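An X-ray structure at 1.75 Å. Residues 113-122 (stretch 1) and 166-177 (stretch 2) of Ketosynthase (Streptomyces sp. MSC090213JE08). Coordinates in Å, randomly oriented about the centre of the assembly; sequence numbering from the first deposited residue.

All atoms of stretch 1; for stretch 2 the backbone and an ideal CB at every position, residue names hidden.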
# COMPACT_ATOMS: atom_id res chain seq x y z
N LEU B 113 -4.65 13.79 14.18
CA LEU B 113 -3.47 14.08 13.37
C LEU B 113 -2.35 13.06 13.64
O LEU B 113 -1.18 13.28 13.29
CB LEU B 113 -3.01 15.51 13.66
CG LEU B 113 -3.89 16.61 13.07
CD1 LEU B 113 -3.22 17.97 13.27
CD2 LEU B 113 -4.20 16.34 11.59
N THR B 114 -2.73 11.96 14.28
CA THR B 114 -1.86 10.82 14.43
C THR B 114 -2.09 9.89 13.24
O THR B 114 -3.17 9.36 13.08
CB THR B 114 -2.07 10.01 15.70
OG1 THR B 114 -1.92 10.88 16.83
CG2 THR B 114 -1.07 8.88 15.81
N GLY B 115 -1.05 9.71 12.45
CA GLY B 115 -1.11 8.81 11.31
C GLY B 115 -0.74 7.39 11.69
O GLY B 115 -0.04 7.10 12.72
N VAL B 116 -1.15 6.44 10.82
CA VAL B 116 -0.75 5.08 10.94
C VAL B 116 -0.25 4.64 9.57
O VAL B 116 -1.00 4.85 8.61
CB VAL B 116 -1.92 4.15 11.34
CG1 VAL B 116 -1.49 2.69 11.28
CG2 VAL B 116 -2.45 4.50 12.72
N VAL B 117 0.97 4.09 9.51
CA VAL B 117 1.38 3.43 8.25
C VAL B 117 2.10 2.13 8.60
O VAL B 117 3.05 2.12 9.38
CB VAL B 117 2.22 4.34 7.34
CG1 VAL B 117 3.46 4.90 8.01
CG2 VAL B 117 2.57 3.61 6.05
N LEU B 118 1.60 1.00 8.02
CA LEU B 118 2.11 -0.29 8.25
C LEU B 118 2.64 -0.89 6.93
O LEU B 118 1.95 -0.82 5.94
CB LEU B 118 1.02 -1.19 8.80
CG LEU B 118 1.48 -2.54 9.33
CD1 LEU B 118 2.36 -2.42 10.57
CD2 LEU B 118 0.28 -3.43 9.65
N GLY B 119 3.86 -1.41 6.96
CA GLY B 119 4.39 -2.17 5.82
C GLY B 119 4.10 -3.67 5.95
O GLY B 119 4.12 -4.30 7.03
N ILE B 120 3.83 -4.29 4.79
CA ILE B 120 3.49 -5.70 4.71
C ILE B 120 4.21 -6.26 3.48
O ILE B 120 4.80 -5.49 2.74
CB ILE B 120 1.97 -5.91 4.56
CG1 ILE B 120 1.42 -5.22 3.31
CG2 ILE B 120 1.26 -5.46 5.83
CD1 ILE B 120 -0.03 -5.55 2.95
N THR B 121 4.12 -7.58 3.33
CA THR B 121 4.55 -8.29 2.11
C THR B 121 3.31 -8.49 1.25
O THR B 121 3.13 -7.92 0.15
CB THR B 121 5.25 -9.60 2.45
OG1 THR B 121 6.39 -9.39 3.28
CG2 THR B 121 5.71 -10.34 1.22
N MET B 122 2.36 -9.26 1.79
CA MET B 122 1.16 -9.51 1.05
C MET B 122 0.05 -9.86 2.02
O MET B 122 -0.84 -10.63 1.71
CB MET B 122 1.41 -10.68 0.09
CG MET B 122 0.39 -10.81 -1.00
SD MET B 122 -0.01 -9.27 -1.78
CE MET B 122 -1.32 -9.78 -2.90
N UNK B 166 -8.82 4.40 18.24
CA UNK B 166 -9.54 5.54 17.75
C UNK B 166 -8.62 6.51 17.03
O UNK B 166 -8.50 7.71 17.39
CB UNK B 166 -10.26 6.24 18.90
N UNK B 167 -7.97 6.03 15.95
CA UNK B 167 -7.11 6.86 15.18
C UNK B 167 -7.78 7.24 13.86
O UNK B 167 -7.67 6.57 12.83
CB UNK B 167 -5.77 6.15 14.94
N UNK B 168 -8.42 8.43 13.86
CA UNK B 168 -9.11 8.91 12.69
C UNK B 168 -8.19 9.58 11.67
O UNK B 168 -8.64 10.02 10.63
CB UNK B 168 -10.21 9.89 13.12
N UNK B 169 -6.89 9.69 11.96
CA UNK B 169 -5.99 10.33 11.07
C UNK B 169 -5.57 9.43 9.91
O UNK B 169 -6.11 8.36 9.73
CB UNK B 169 -4.76 10.81 11.85
N UNK B 170 -4.57 9.84 9.12
CA UNK B 170 -4.20 9.09 7.91
C UNK B 170 -3.89 7.63 8.28
O UNK B 170 -3.28 7.32 9.32
CB UNK B 170 -3.00 9.74 7.22
N UNK B 171 -4.34 6.72 7.44
CA UNK B 171 -4.23 5.32 7.71
C UNK B 171 -3.81 4.64 6.41
O UNK B 171 -4.61 4.59 5.50
CB UNK B 171 -5.54 4.75 8.26
N UNK B 172 -2.57 4.16 6.37
CA UNK B 172 -2.01 3.66 5.15
C UNK B 172 -1.35 2.31 5.42
O UNK B 172 -0.82 2.02 6.48
CB UNK B 172 -1.01 4.66 4.56
N UNK B 173 -1.37 1.45 4.39
CA UNK B 173 -0.64 0.23 4.39
C UNK B 173 0.18 0.23 3.11
O UNK B 173 -0.35 0.67 2.05
CB UNK B 173 -1.56 -0.99 4.50
N UNK B 174 1.44 -0.16 3.23
CA UNK B 174 2.32 -0.19 2.08
C UNK B 174 2.92 -1.59 2.05
O UNK B 174 3.07 -2.24 3.03
CB UNK B 174 3.39 0.90 2.15
N UNK B 175 3.18 -2.07 0.84
CA UNK B 175 3.74 -3.37 0.71
C UNK B 175 5.25 -3.18 0.55
O UNK B 175 5.76 -2.16 0.90
CB UNK B 175 3.12 -4.13 -0.46
N UNK B 176 5.96 -4.17 0.01
CA UNK B 176 7.39 -4.00 -0.18
C UNK B 176 8.20 -5.06 0.51
O UNK B 176 9.42 -5.10 0.38
CB UNK B 176 7.83 -2.62 0.32
N UNK B 177 7.55 -5.91 1.32
CA UNK B 177 8.28 -6.97 1.95
C UNK B 177 9.36 -6.45 2.89
O UNK B 177 9.12 -5.61 3.76
CB UNK B 177 8.90 -7.87 0.88

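Position 166 has positive phi, and nothing of stretch 1 lies within 5.5 Å of its ideal CB. Glycine, asparagine or aspartate would suit such angles. It is Asp166, the residue leaving a helix in a Schellman motif.

At 167 the CB points toward stretch 1, 4.3 Å from Val116 CG2. A branched apolar side chain fits. Leu167 sits here, its CD1 3.5 Å from Val116 CG2.

The CB of 168 points away, so stretch 1 sets no demand. Lys168 turns back within its own stretch: its NZ forms a salt bridge with Asp166 OD1 at 2.7 Å.

At 169 an ideal CB would lie 2.5 Å from Thr114 O, a clash. This calls for glycine, and Gly169 is found. Water 1 links the two stretches: it accepts from Gly169 N at 2.7 Å and donates to Thr114 O at 2.6 Å.

Position 170 has phi -56°, and its N faces no acceptor of stretch 1. Many residues would do, proline included. Pro170 fills it, and its O accepts from Val116 N at 2.7 Å, opening the parallel ladder.

The CB of 171 lies on the face shared with Val116 and Leu118. Polar or apolar side chains could fit. Asn171 brings its ND2 to 3.5 Å from Val116 CB; both its amide ends are hydrogen-bonded elsewhere in the structure.

At 172, on the Val117 face, the CB is 4.0 Å from Val117 CG2. Beta-branched residues suit a strand here. Thr172 OG1 lies 2.7 Å from water 2, which donates to Val116 O at 2.8 Å. Thr172 N donates to Val116 O at 2.8 Å, and Thr172 O accepts from Leu118 N at 3.0 Å.

Position 173 returns to the Leu118 face, its CB 5.1 Å from Ile120 CD1. Valine, isoleucine or threonine would serve. Thr173 places CG2 3.7 Å from Ile120 CD1.

At 174 Val117 CG2 is 4.8 Å from the CB. An apolar residue is apt. Val174 sets CG1 4.2 Å from Val117 CG2. Val174 N donates to Leu118 O at 2.8 Å, and Val174 O accepts from Ile120 N at 2.8 Å.

The CB of 175 points sideways, 3.9 Å from Ile120 O. A small residue suits. Ala175 rests its CB 4.3 Å from Ile120 CG1.

At 176 phi is 123°, and a CB would jam against the preceding carbonyl. Gly176 answers this; its N donates to water 3 at 2.9 Å.

Position 177 also has positive phi, favouring glycine. Gly177 N donates to Ile120 O at 3.1 Å.

Stretch 2 (166-177) DLKGPNTTVAGG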
# COMPACT_ATOMS: atom_id res chain seq x y z
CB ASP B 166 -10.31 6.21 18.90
CG ASP B 166 -11.52 6.99 18.40
OD1 ASP B 166 -11.69 7.06 17.17
OD2 ASP B 166 -12.27 7.51 19.23
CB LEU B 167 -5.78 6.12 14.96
CG LEU B 167 -5.09 5.64 16.23
CD1 LEU B 167 -3.87 4.79 15.91
CD2 LEU B 167 -4.64 6.79 17.12
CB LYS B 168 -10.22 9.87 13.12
CG LYS B 168 -11.31 9.23 13.95
CD LYS B 168 -12.40 10.23 14.34
CE LYS B 168 -12.90 10.01 15.75
NZ LYS B 168 -13.47 8.66 15.91
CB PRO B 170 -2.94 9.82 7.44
CG PRO B 170 -3.15 11.24 7.96
CD PRO B 170 -3.73 11.03 9.33
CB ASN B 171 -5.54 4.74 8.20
CG ASN B 171 -5.34 3.39 8.84
OD1 ASN B 171 -5.45 2.37 8.17
ND2 ASN B 171 -5.10 3.39 10.15
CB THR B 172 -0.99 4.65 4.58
OG1 THR B 172 -1.61 5.92 4.50
CG2 THR B 172 -0.51 4.25 3.21
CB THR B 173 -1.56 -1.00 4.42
OG1 THR B 173 -2.39 -0.80 5.56
CG2 THR B 173 -0.82 -2.31 4.55
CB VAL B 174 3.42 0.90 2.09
CG1 VAL B 174 2.83 2.29 2.03
CG2 VAL B 174 4.37 0.73 3.27
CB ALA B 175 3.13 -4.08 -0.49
O HOH W 1 -5.47 9.35 14.28
O HOH W 2 -0.97 7.04 6.89
O HOH W 3 5.28 -6.78 -1.10
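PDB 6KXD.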